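Local coordinates for protein alpha-L-arabinofuranosidase B (Aspergillus kawachii, PDB 6SXT) that hydrolyses terminal non-reducing alpha-L-arabinofuranosyl residues from arabinoxylan, arabinan and related polysaccharides, using a catalytic domain joined to an arabinose-binding domain, at residues P111-N115 / A315-S321; T344-I348 / T357-D361; K369-S373 / E478-A482; T393-Y397 / L407-D411. The contacts are given in a common frame with arbitrary orientation. Residue numbers count along the deposited sequence, not the author numbering.

Interaction 1 of 4, residues P111-N115 / A315-S321; sequences PVTLN and AKYVVGS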
loop_
_atom_site.group_PDB
_atom_site.type_symbol
_atom_site.label_atom_id
_atom_site.label_comp_id
_atom_site.label_asym_id
_atom_site.label_seq_id
_atom_site.Cartn_x
_atom_site.Cartn_y
_atom_site.Cartn_z
ATOM N N PRO A 111 -3.575 8.232 -2.794
ATOM C CA PRO A 111 -4.111 9.185 -3.760
ATOM C C PRO A 111 -2.995 9.658 -4.691
ATOM O O PRO A 111 -1.865 9.937 -4.261
ATOM C CB PRO A 111 -4.627 10.358 -2.929
ATOM C CG PRO A 111 -3.726 10.311 -1.675
ATOM C CD PRO A 111 -3.505 8.827 -1.428
ATOM N N VAL A 112 -3.335 9.813 -5.950
ATOM C CA VAL A 112 -2.464 10.344 -7.012
ATOM C C VAL A 112 -3.316 11.228 -7.921
ATOM O O VAL A 112 -4.556 11.180 -7.823
ATOM C CB VAL A 112 -1.781 9.236 -7.823
ATOM C CG1 VAL A 112 -0.787 8.482 -6.950
ATOM C CG2 VAL A 112 -2.827 8.337 -8.472
ATOM N N THR A 113 -2.655 11.910 -8.839
ATOM C CA THR A 113 -3.315 12.386 -10.044
ATOM C C THR A 113 -2.622 11.754 -11.227
ATOM O O THR A 113 -1.386 11.529 -11.184
ATOM C CB THR A 113 -3.414 13.910 -10.180
ATOM O OG1 THR A 113 -2.093 14.469 -10.104
ATOM C CG2 THR A 113 -4.324 14.517 -9.135
ATOM N N LEU A 114 -3.392 11.467 -12.259
ATOM C CA LEU A 114 -2.880 11.044 -13.588
ATOM C C LEU A 114 -3.251 12.159 -14.563
ATOM O O LEU A 114 -4.480 12.405 -14.737
ATOM C CB LEU A 114 -3.484 9.702 -14.006
ATOM C CG LEU A 114 -2.755 8.455 -13.519
ATOM C CD1 LEU A 114 -2.851 8.316 -12.008
ATOM C CD2 LEU A 114 -3.370 7.226 -14.172
ATOM N N ASN A 115 -2.247 12.880 -15.026
ATOM C CA ASN A 115 -2.434 14.098 -15.875
ATOM C C ASN A 115 -3.509 15.016 -15.269
ATOM O O ASN A 115 -4.408 15.517 -16.021
ATOM C CB ASN A 115 -2.821 13.700 -17.270
ATOM C CG ASN A 115 -2.513 14.776 -18.322
ATOM O OD1 ASN A 115 -1.882 15.804 -18.049
ATOM N ND2 ASN A 115 -3.015 14.517 -19.506
ATOM N N ALA A 315 1.093 9.061 -18.905
ATOM C CA ALA A 315 -0.029 9.036 -17.937
ATOM C C ALA A 315 0.164 10.095 -16.856
ATOM O O ALA A 315 -0.834 10.444 -16.188
ATOM C CB ALA A 315 -0.223 7.681 -17.346
ATOM N N LYS A 316 1.377 10.576 -16.625
ATOM C CA LYS A 316 1.692 11.711 -15.731
ATOM C C LYS A 316 1.202 11.483 -14.297
ATOM O O LYS A 316 0.382 12.234 -13.749
ATOM C CB LYS A 316 1.168 13.038 -16.290
ATOM C CG LYS A 316 1.931 13.450 -17.540
ATOM C CD LYS A 316 1.337 14.665 -18.235
ATOM C CE LYS A 316 2.240 15.093 -19.383
ATOM N NZ LYS A 316 1.644 16.233 -20.121
ATOM N N TYR A 317 1.793 10.487 -13.656
ATOM C CA TYR A 317 1.604 10.237 -12.214
ATOM C C TYR A 317 2.230 11.365 -11.400
ATOM O O TYR A 317 3.415 11.707 -11.603
ATOM C CB TYR A 317 2.273 8.926 -11.793
ATOM C CG TYR A 317 1.473 7.661 -11.995
ATOM C CD1 TYR A 317 1.527 6.951 -13.156
ATOM C CD2 TYR A 317 0.636 7.196 -10.996
ATOM C CE1 TYR A 317 0.768 5.799 -13.357
ATOM C CE2 TYR A 317 -0.144 6.072 -11.189
ATOM C CZ TYR A 317 -0.054 5.336 -12.355
ATOM O OH TYR A 317 -0.829 4.216 -12.504
ATOM N N VAL A 318 1.456 11.890 -10.493
ATOM C CA VAL A 318 1.854 12.902 -9.499
ATOM C C VAL A 318 1.223 12.522 -8.169
ATOM O O VAL A 318 0.087 12.036 -8.120
ATOM C CB VAL A 318 1.463 14.321 -9.941
ATOM C CG1 VAL A 318 1.841 15.351 -8.871
ATOM C CG2 VAL A 318 2.064 14.643 -11.298
ATOM N N VAL A 319 1.935 12.786 -7.078
ATOM C CA VAL A 319 1.399 12.576 -5.717
ATOM C C VAL A 319 0.096 13.360 -5.561
ATOM O O VAL A 319 0.030 14.521 -5.996
ATOM C CB VAL A 319 2.470 12.957 -4.685
ATOM C CG1 VAL A 319 1.885 13.140 -3.321
ATOM C CG2 VAL A 319 3.563 11.898 -4.662
ATOM N N GLY A 320 -0.914 12.722 -4.985
ATOM C CA GLY A 320 -2.201 13.326 -4.693
ATOM C C GLY A 320 -2.289 13.823 -3.251
ATOM O O GLY A 320 -1.383 13.553 -2.450
ATOM N N SER A 321 -3.343 14.540 -2.924
ATOM C CA SER A 321 -3.528 15.027 -1.528
ATOM C C SER A 321 -3.980 13.883 -0.624
ATOM O O SER A 321 -4.997 13.226 -0.898
ATOM C CB SER A 321 -4.517 16.153 -1.503
ATOM O OG SER A 321 -4.736 16.536 -0.146
HETATM O O HOH W 1 -1.033 14.352 -12.582
HETATM O O HOH W 2 -1.549 15.852 -7.819
#
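Backbone hydrogen bonds zip the antiparallel strands 111-114 and 317-319 together. Thr113 and Val318 form a hydrogen-bonded pair, with Thr113 N to Val318 O at 2.8 Å and Val318 N to Thr113 O at 2.9 Å. The ladder runs on at both ends: Gly320 N donates to Pro111 O at 3.0 Å, and Asn115 N to Lys316 O at 3.0 Å. Lys316 has positive phi and is where the chain leaves helix 302-315 to enter the strand. Weaker CA-H...O contacts fill in, such as Tyr317 CA to Thr113 O at 3.4 Å.

Two waters add polar links. Each lies 2.7 Å from Thr113 OG1. One donates to Lys316 O and the other to Val319 O, both at 2.8 Å.

The apolar contacts gather on the face with Leu114 and Tyr317. Leu114 CD1 sits over the tyrosine ring in a CH-pi contact, 4.0 Å from its centroid. Val112 CG2 reaches Tyr317 CD2 at 4.4 Å. The Tyr317 hydroxyl bonds to Glu292 and Thr22. Gly320 has no room for a side chain: a CB would clash with Val112 N and Pro111 C.

Strand 111-114 also pairs with strand 117-124, so 317-319 adds to the large antiparallel sheet of the concanavalin-like catalytic domain. The chemistry implies two unlike faces, buried and apolar at Leu114 and Tyr317, more open at Thr113 and Val318, where waters bridge Thr113 OG1 to backbone carbonyls.

Interaction 2 of 4, residues T344-I348 / T357-D361; sequences TTRYI and TQVVD. With SO4 (sulfate ion), chain R.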
loop_
_atom_site.group_PDB
_atom_site.type_symbol
_atom_site.label_atom_id
_atom_site.label_comp_id
_atom_site.label_asym_id
_atom_site.label_seq_id
_atom_site.Cartn_x
_atom_site.Cartn_y
_atom_site.Cartn_z
ATOM N N THR A 344 -18.910 13.847 25.254
ATOM C CA THR A 344 -18.574 15.089 24.540
ATOM C C THR A 344 -17.824 16.104 25.422
ATOM O O THR A 344 -17.437 17.125 24.865
ATOM C CB THR A 344 -19.804 15.737 23.882
ATOM O OG1 THR A 344 -20.756 16.067 24.889
ATOM C CG2 THR A 344 -20.509 14.830 22.890
ATOM N N THR A 345 -17.651 15.853 26.734
ATOM C CA THR A 345 -16.827 16.751 27.588
ATOM C C THR A 345 -15.423 16.160 27.733
ATOM O O THR A 345 -14.587 16.760 28.421
ATOM C CB THR A 345 -17.463 16.979 28.979
ATOM O OG1 THR A 345 -17.478 15.739 29.667
ATOM C CG2 THR A 345 -18.873 17.501 28.852
ATOM N N ARG A 346 -15.118 15.065 27.033
ATOM C CA ARG A 346 -13.788 14.414 27.119
ATOM C C ARG A 346 -12.897 14.888 25.983
ATOM O O ARG A 346 -13.379 15.230 24.867
ATOM C CB ARG A 346 -13.854 12.895 27.114
ATOM C CG ARG A 346 -14.833 12.321 28.128
ATOM C CD ARG A 346 -14.852 10.835 28.193
ATOM N NE ARG A 346 -13.720 10.251 28.879
ATOM C CZ ARG A 346 -13.701 9.991 30.194
ATOM N NH1 ARG A 346 -12.638 9.468 30.753
ATOM N NH2 ARG A 346 -14.763 10.254 30.926
ATOM N N TYR A 347 -11.613 14.882 26.238
ATOM C CA TYR A 347 -10.537 15.296 25.316
ATOM C C TYR A 347 -9.466 14.216 25.273
ATOM O O TYR A 347 -9.289 13.441 26.235
ATOM C CB TYR A 347 -9.890 16.607 25.755
ATOM C CG TYR A 347 -10.774 17.799 25.572
ATOM C CD1 TYR A 347 -11.766 18.065 26.511
ATOM C CD2 TYR A 347 -10.614 18.688 24.525
ATOM C CE1 TYR A 347 -12.605 19.142 26.389
ATOM C CE2 TYR A 347 -11.453 19.782 24.380
ATOM C CZ TYR A 347 -12.407 20.044 25.365
ATOM O OH TYR A 347 -13.255 21.113 25.208
ATOM N N ILE A 348 -8.736 14.144 24.139
ATOM C CA ILE A 348 -7.600 13.221 24.018
ATOM C C ILE A 348 -6.498 13.739 24.946
ATOM O O ILE A 348 -6.021 14.882 24.787
ATOM C CB ILE A 348 -7.081 13.107 22.561
ATOM C CG1 ILE A 348 -8.227 12.649 21.649
ATOM C CG2 ILE A 348 -5.873 12.184 22.529
ATOM C CD1 ILE A 348 -7.803 12.354 20.220
ATOM N N THR A 357 -8.944 9.258 26.873
ATOM C CA THR A 357 -9.791 10.439 26.928
ATOM C C THR A 357 -10.123 10.689 28.410
ATOM O O THR A 357 -10.293 9.711 29.140
ATOM C CB THR A 357 -11.042 10.348 26.061
ATOM O OG1 THR A 357 -11.928 9.415 26.672
ATOM C CG2 THR A 357 -10.711 9.919 24.632
ATOM N N GLN A 358 -10.201 11.960 28.709
ATOM C CA GLN A 358 -10.545 12.461 30.055
ATOM C C GLN A 358 -11.378 13.718 29.905
ATOM O O GLN A 358 -11.194 14.541 28.988
ATOM C CB GLN A 358 -9.235 12.715 30.807
ATOM C CG GLN A 358 -8.433 11.464 31.053
ATOM C CD GLN A 358 -7.217 11.724 31.926
ATOM O OE1 GLN A 358 -7.354 12.171 33.074
ATOM N NE2 GLN A 358 -6.030 11.444 31.418
ATOM N N VAL A 359 -12.247 13.944 30.888
ATOM C CA VAL A 359 -12.947 15.220 31.057
ATOM C C VAL A 359 -11.870 16.246 31.379
ATOM O O VAL A 359 -11.069 16.036 32.318
ATOM C CB VAL A 359 -14.018 15.161 32.173
ATOM C CG1 VAL A 359 -14.637 16.529 32.395
ATOM C CG2 VAL A 359 -15.072 14.095 31.907
ATOM N N VAL A 360 -11.855 17.306 30.619
ATOM C CA VAL A 360 -10.931 18.431 30.820
ATOM C C VAL A 360 -11.759 19.704 30.727
ATOM O O VAL A 360 -12.526 19.884 29.759
ATOM C CB VAL A 360 -9.721 18.447 29.881
ATOM C CG1 VAL A 360 -8.730 19.519 30.307
ATOM C CG2 VAL A 360 -9.047 17.086 29.804
ATOM N N ASP A 361 -11.645 20.572 31.719
ATOM C CA ASP A 361 -12.283 21.897 31.632
ATOM C C ASP A 361 -11.401 22.925 32.330
ATOM O O ASP A 361 -10.254 22.610 32.705
ATOM C CB ASP A 361 -13.704 21.831 32.185
ATOM C CG ASP A 361 -13.790 21.409 33.637
ATOM O OD1 ASP A 361 -12.845 21.707 34.405
ATOM O OD2 ASP A 361 -14.755 20.740 33.983
HETATM S S SO4 R . -13.865 8.892 34.201
HETATM O O1 SO4 R . -13.834 8.674 35.628
HETATM O O2 SO4 R . -14.278 10.254 33.937
HETATM O O3 SO4 R . -12.525 8.637 33.655
HETATM O O4 SO4 R . -14.823 7.984 33.611
HETATM O O HOH W 3 -15.023 19.336 29.329
#
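Arg346 lays its guanidinium face over the backbone of the opposite strand, at Gln358 CA and Val359 N. Its edge carries the polar bonds. Arg346 NE donates to Thr357 OG1 at 3.0 Å and Arg346 NH1 to Thr357 O at 2.9 Å. A sulfate, probably from the crystallisation liquor, takes bonds from NH1 and NH2 of Arg346, each 3.0 Å long, to its O3 and O2.

Tyr347 and Gln358 form the hydrogen-bonded pair. Tyr347 N meets Gln358 O at 2.8 Å, and Gln358 N meets Tyr347 O at 3.0 Å. Past the strand ends, one water donates to both Thr345 O (2.8 Å) and Val360 O (2.6 Å). Tyr347 CD1 packs on Val360 CB at 4.0 Å, and the tyrosine hydroxyl bonds to Glu478.

Thr357 lies beside Leu452 and His447, two substrate-binding residues. The arrangement is an antiparallel beta hairpin, 346-351 with 354-359, of the kind that builds the beta-trefoil fold of the arabinose-binding domain.

Interaction 3 of 4, residues K369-S373 / E478-A482; sequences KEEAS and ETAFA. With ALA (alanine), chain C.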
loop_
_atom_site.group_PDB
_atom_site.type_symbol
_atom_site.label_atom_id
_atom_site.label_comp_id
_atom_site.label_asym_id
_atom_site.label_seq_id
_atom_site.Cartn_x
_atom_site.Cartn_y
_atom_site.Cartn_z
ATOM N N LYS A 369 -4.287 19.623 31.875
ATOM C CA LYS A 369 -4.399 20.570 30.750
ATOM C C LYS A 369 -3.254 20.374 29.775
ATOM O O LYS A 369 -3.489 20.381 28.539
ATOM C CB LYS A 369 -4.473 22.014 31.215
ATOM C CG LYS A 369 -5.797 22.312 31.897
ATOM C CD LYS A 369 -5.881 23.739 32.334
ATOM C CE LYS A 369 -7.211 24.098 32.936
ATOM N NZ LYS A 369 -7.173 25.527 33.312
ATOM N N GLU A 370 -2.043 20.192 30.276
ATOM C CA GLU A 370 -0.881 19.979 29.396
ATOM C C GLU A 370 -0.998 18.608 28.714
ATOM O O GLU A 370 -0.569 18.488 27.521
ATOM C CB GLU A 370 0.433 20.062 30.174
ATOM C CG GLU A 370 0.752 21.426 30.701
ATOM C CD GLU A 370 2.084 21.350 31.451
ATOM O OE1 GLU A 370 2.795 20.344 31.310
ATOM O OE2 GLU A 370 2.409 22.337 32.180
ATOM N N GLU A 371 -1.447 17.584 29.416
ATOM C CA GLU A 371 -1.612 16.208 28.884
ATOM C C GLU A 371 -2.700 16.184 27.787
ATOM O O GLU A 371 -2.680 15.253 26.965
ATOM C CB GLU A 371 -1.920 15.245 30.001
ATOM C CG GLU A 371 -0.690 15.038 30.907
ATOM C CD GLU A 371 -1.028 14.345 32.204
ATOM O OE1 GLU A 371 -2.214 14.368 32.639
ATOM O OE2 GLU A 371 -0.100 13.809 32.796
ATOM N N ALA A 372 -3.595 17.149 27.810
ATOM C CA ALA A 372 -4.689 17.272 26.799
ATOM C C ALA A 372 -4.334 18.312 25.747
ATOM O O ALA A 372 -5.263 18.779 25.047
ATOM C CB ALA A 372 -5.956 17.622 27.486
ATOM N N SER A 373 -3.080 18.735 25.671
ATOM C CA SER A 373 -2.639 19.740 24.693
ATOM C C SER A 373 -1.550 19.130 23.827
ATOM O O SER A 373 -0.669 18.409 24.338
ATOM C CB SER A 373 -2.194 21.038 25.363
ATOM O OG SER A 373 -3.281 21.542 26.090
ATOM N N GLU A 478 -9.903 22.173 19.009
ATOM C CA GLU A 478 -10.151 23.324 19.900
ATOM C C GLU A 478 -8.826 23.962 20.276
ATOM O O GLU A 478 -7.772 23.363 20.138
ATOM C CB GLU A 478 -11.009 22.870 21.069
ATOM C CG GLU A 478 -12.409 22.657 20.565
ATOM C CD GLU A 478 -13.463 22.256 21.543
ATOM O OE1 GLU A 478 -13.148 22.237 22.768
ATOM O OE2 GLU A 478 -14.567 21.976 21.053
ATOM N N THR A 479 -8.929 25.201 20.744
ATOM C CA THR A 479 -7.814 25.887 21.432
ATOM C C THR A 479 -7.208 24.949 22.484
ATOM O O THR A 479 -7.962 24.306 23.209
ATOM C CB THR A 479 -8.364 27.137 22.145
ATOM O OG1 THR A 479 -9.075 27.921 21.187
ATOM C CG2 THR A 479 -7.261 27.966 22.748
ATOM N N ALA A 480 -5.891 24.884 22.543
ATOM C CA ALA A 480 -5.191 24.062 23.551
ATOM C C ALA A 480 -5.491 24.606 24.962
ATOM O O ALA A 480 -5.484 25.826 25.188
ATOM C CB ALA A 480 -3.733 24.063 23.298
ATOM N N PHE A 481 -5.727 23.702 25.873
ATOM C CA PHE A 481 -5.844 24.074 27.313
ATOM C C PHE A 481 -4.555 24.703 27.829
ATOM O O PHE A 481 -4.670 25.523 28.774
ATOM C CB PHE A 481 -6.226 22.871 28.135
ATOM C CG PHE A 481 -7.676 22.515 28.061
ATOM C CD1 PHE A 481 -8.645 23.248 28.734
ATOM C CD2 PHE A 481 -8.091 21.469 27.252
ATOM C CE1 PHE A 481 -9.984 22.901 28.654
ATOM C CE2 PHE A 481 -9.429 21.127 27.176
ATOM C CZ PHE A 481 -10.375 21.850 27.848
ATOM N N ALA A 482 -3.390 24.317 27.333
ATOM C CA ALA A 482 -2.058 24.746 27.824
ATOM C C ALA A 482 -1.072 24.855 26.673
ATOM O O ALA A 482 -1.045 23.904 25.878
ATOM C CB ALA A 482 -1.537 23.736 28.808
HETATM N N ALA C . 0.670 26.338 26.757
HETATM C CA ALA C . 1.392 26.098 25.483
HETATM C C ALA C . 2.886 26.299 25.748
HETATM O O ALA C . 3.343 25.780 26.775
HETATM C CB ALA C . 0.860 27.016 24.408
HETATM O O HOH W 4 -6.862 26.583 30.026
#
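A single serine hydroxyl joins a helix end to the chain's C-terminal tail. Ser373 OG donates to Lys369 O at 2.7 Å, within its own segment, and accepts from Ala482 N at 3.0 Å. The second bond links 369-373 to 478-482. Ala372 is the first residue to leave helical geometry after helix 366-371. Ser373, one residue further on, thus links the last turn of the helix to the distant C-terminal tail. Ser373 N also bonds to Glu370 O at 3.1 Å.

The rest is mainly apolar contact. Lys369 CB meets Phe481 CB at 3.6 Å, and Glu370 CG meets Ala482 CB at 3.8 Å. Phe481 CD2 lies 4.4 Å from Ala372 CB, a loose apolar contact. The Phe481 ring also packs edge-to-face with Tyr347.

Lys369 points its CB toward the tail, but its end leads away, and its NZ bonds to Asp362 O. A water donates to Phe481 O at 2.7 Å and has only a weak link to Lys369 NZ, at 3.5 Å.

Glu478 makes no contact with the helix end. It forms a salt bridge with Arg337 and a hydrogen bond with Tyr347. Ser335 OG, on strand 333-338, bonds to both Ala372 O and Phe481 N. The arrangement belongs to the closure of the beta-trefoil of the arabinose-binding domain, where last strand 475-479 pairs with first strand 333-338.

Interaction 4 of 4, residues T393-Y397 / L407-D411; sequences TPGSY and LNAND. With SO4 (sulfate ion), chain F; EDO (1,2-ethanediol), chain B.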
loop_
_atom_site.group_PDB
_atom_site.type_symbol
_atom_site.label_atom_id
_atom_site.label_comp_id
_atom_site.label_asym_id
_atom_site.label_seq_id
_atom_site.Cartn_x
_atom_site.Cartn_y
_atom_site.Cartn_z
ATOM N N THR A 393 5.474 16.655 27.549
ATOM C CA THR A 393 6.632 15.781 27.238
ATOM C C THR A 393 7.152 16.071 25.830
ATOM O O THR A 393 6.907 15.308 24.900
ATOM C CB THR A 393 6.313 14.312 27.494
ATOM O OG1 THR A 393 5.700 14.082 28.756
ATOM C CG2 THR A 393 7.534 13.457 27.404
ATOM N N PRO A 394 7.859 17.189 25.623
ATOM C CA PRO A 394 8.381 17.541 24.317
ATOM C C PRO A 394 9.316 16.434 23.834
ATOM O O PRO A 394 9.953 15.731 24.632
ATOM C CB PRO A 394 9.163 18.827 24.471
ATOM C CG PRO A 394 8.821 19.323 25.869
ATOM C CD PRO A 394 8.166 18.215 26.643
ATOM N N GLY A 395 9.301 16.209 22.510
ATOM C CA GLY A 395 10.083 15.110 21.934
ATOM C C GLY A 395 9.359 13.799 21.896
ATOM O O GLY A 395 9.900 12.847 21.289
ATOM N N SER A 396 8.192 13.719 22.517
ATOM C CA SER A 396 7.333 12.517 22.526
ATOM C C SER A 396 6.094 12.798 21.675
ATOM O O SER A 396 5.591 13.912 21.701
ATOM C CB SER A 396 6.996 12.040 23.884
ATOM O OG SER A 396 8.192 11.540 24.480
ATOM N N TYR A 397 5.690 11.774 20.912
ATOM C CA TYR A 397 4.584 11.882 19.945
ATOM C C TYR A 397 3.632 10.720 20.126
ATOM O O TYR A 397 3.987 9.644 20.522
ATOM C CB TYR A 397 5.130 11.853 18.514
ATOM C CG TYR A 397 6.079 12.956 18.171
ATOM C CD1 TYR A 397 7.413 12.859 18.542
ATOM C CD2 TYR A 397 5.662 14.095 17.501
ATOM C CE1 TYR A 397 8.307 13.861 18.244
ATOM C CE2 TYR A 397 6.555 15.101 17.173
ATOM C CZ TYR A 397 7.876 14.969 17.546
ATOM O OH TYR A 397 8.743 15.972 17.218
ATOM N N LEU A 407 2.119 7.374 23.864
ATOM C CA LEU A 407 2.985 8.539 23.806
ATOM C C LEU A 407 4.419 8.090 24.059
ATOM O O LEU A 407 4.754 7.734 25.232
ATOM C CB LEU A 407 2.555 9.597 24.846
ATOM C CG LEU A 407 3.425 10.839 24.869
ATOM C CD1 LEU A 407 3.360 11.610 23.548
ATOM C CD2 LEU A 407 3.003 11.769 25.997
ATOM N N ASN A 408 5.249 8.095 23.023
ATOM C CA ASN A 408 6.624 7.580 23.073
ATOM C C ASN A 408 7.568 8.605 22.499
ATOM O O ASN A 408 7.196 9.445 21.621
ATOM C CB ASN A 408 6.789 6.233 22.352
ATOM C CG ASN A 408 6.066 5.048 22.929
ATOM O OD1 ASN A 408 5.727 4.100 22.205
ATOM N ND2 ASN A 408 5.830 4.971 24.246
ATOM N N ALA A 409 8.812 8.573 22.954
ATOM C CA ALA A 409 9.843 9.472 22.459
ATOM C C ALA A 409 10.242 9.079 21.020
ATOM O O ALA A 409 10.499 7.898 20.770
ATOM C CB ALA A 409 11.051 9.439 23.374
ATOM N N ASN A 410 10.384 10.077 20.186
ATOM C CA ASN A 410 10.926 9.902 18.814
ATOM C C ASN A 410 12.354 9.370 18.939
ATOM O O ASN A 410 13.169 10.066 19.518
ATOM C CB ASN A 410 10.895 11.213 18.088
ATOM C CG ASN A 410 11.428 11.157 16.664
ATOM O OD1 ASN A 410 11.643 10.082 16.135
ATOM N ND2 ASN A 410 11.646 12.332 16.110
ATOM N N ASP A 411 12.620 8.182 18.406
ATOM C CA ASP A 411 13.950 7.525 18.413
ATOM C C ASP A 411 14.651 7.710 17.053
ATOM O O ASP A 411 15.711 7.128 16.890
ATOM C CB ASP A 411 13.733 6.102 18.870
ATOM C CG ASP A 411 13.023 5.248 17.822
ATOM O OD1 ASP A 411 12.734 5.807 16.728
ATOM O OD2 ASP A 411 12.664 4.121 18.163
HETATM S S SO4 F . 9.272 6.445 25.884
HETATM O O1 SO4 F . 9.839 7.702 26.234
HETATM O O2 SO4 F . 7.943 6.322 26.332
HETATM O O3 SO4 F . 9.974 5.388 26.529
HETATM O O4 SO4 F . 9.358 6.273 24.428
HETATM C C1 EDO B . 17.060 11.134 17.566
HETATM O O1 EDO B . 17.229 9.931 18.267
HETATM C C2 EDO B . 15.950 11.931 18.125
HETATM O O2 EDO B . 15.629 13.048 17.327
HETATM O O HOH W 5 12.845 12.613 20.903
HETATM O O HOH W 6 11.364 15.019 17.396
#
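Three backbone hydrogen bonds join the two arms of this beta hairpin, 396-401 with 404-409, in the beta-trefoil arabinose-binding domain. Tyr397 N donates to Asn408 O at 2.9 Å. Asn408 N returns a bond to Tyr397 O at 3.2 Å. Just past the strand ends, Asn410 N extends the ladder to Gly395 O at 3.0 Å. Ala409 N donates to a sulfate, probably from the crystallisation liquor, at 2.8 Å from its O4.

Gly395 sits in a type II turn from Thr393 to Ser396, closed by Ser396 N to Thr393 O at 3.1 Å. Its positive phi would jam a CB against the preceding carbonyl.

One water donates to Gly395 O and Asn410 O. Asn410 OD1 bonds to Gly412 N, and Asn408 OD1 to Arg399.

Apolar contacts pack against this frame. Leu407 CD1 reaches Ser396 CB at 3.7 Å, and Tyr397 CE1 rests 3.7 Å from Asn410 CB. A second water joins the same two residues, 2.8 Å from Tyr397 OH and 3.0 Å from Asn410 ND2.

From the N terminus, interaction 1 comes first. It closes a loop of 199 residues, where 315-321, at the end of the catalytic domain, returns to pair with strand 111-114. The other three follow in the arabinose-binding domain, with centres 33 to 39 Å from interaction 1. Interaction 2 closes a short hairpin. Interaction 3 then opens at helix 366-371 and closes only at the C terminus, joining that helix to the closing end of the trefoil. Interaction 4, another local hairpin, falls within that span. No contacts cross along the chain. Interactions 2 and 3 touch, with Val360 and Tyr347 against Phe481. Interaction 4 stays apart, with nearest atoms about 6 Å from interaction 3.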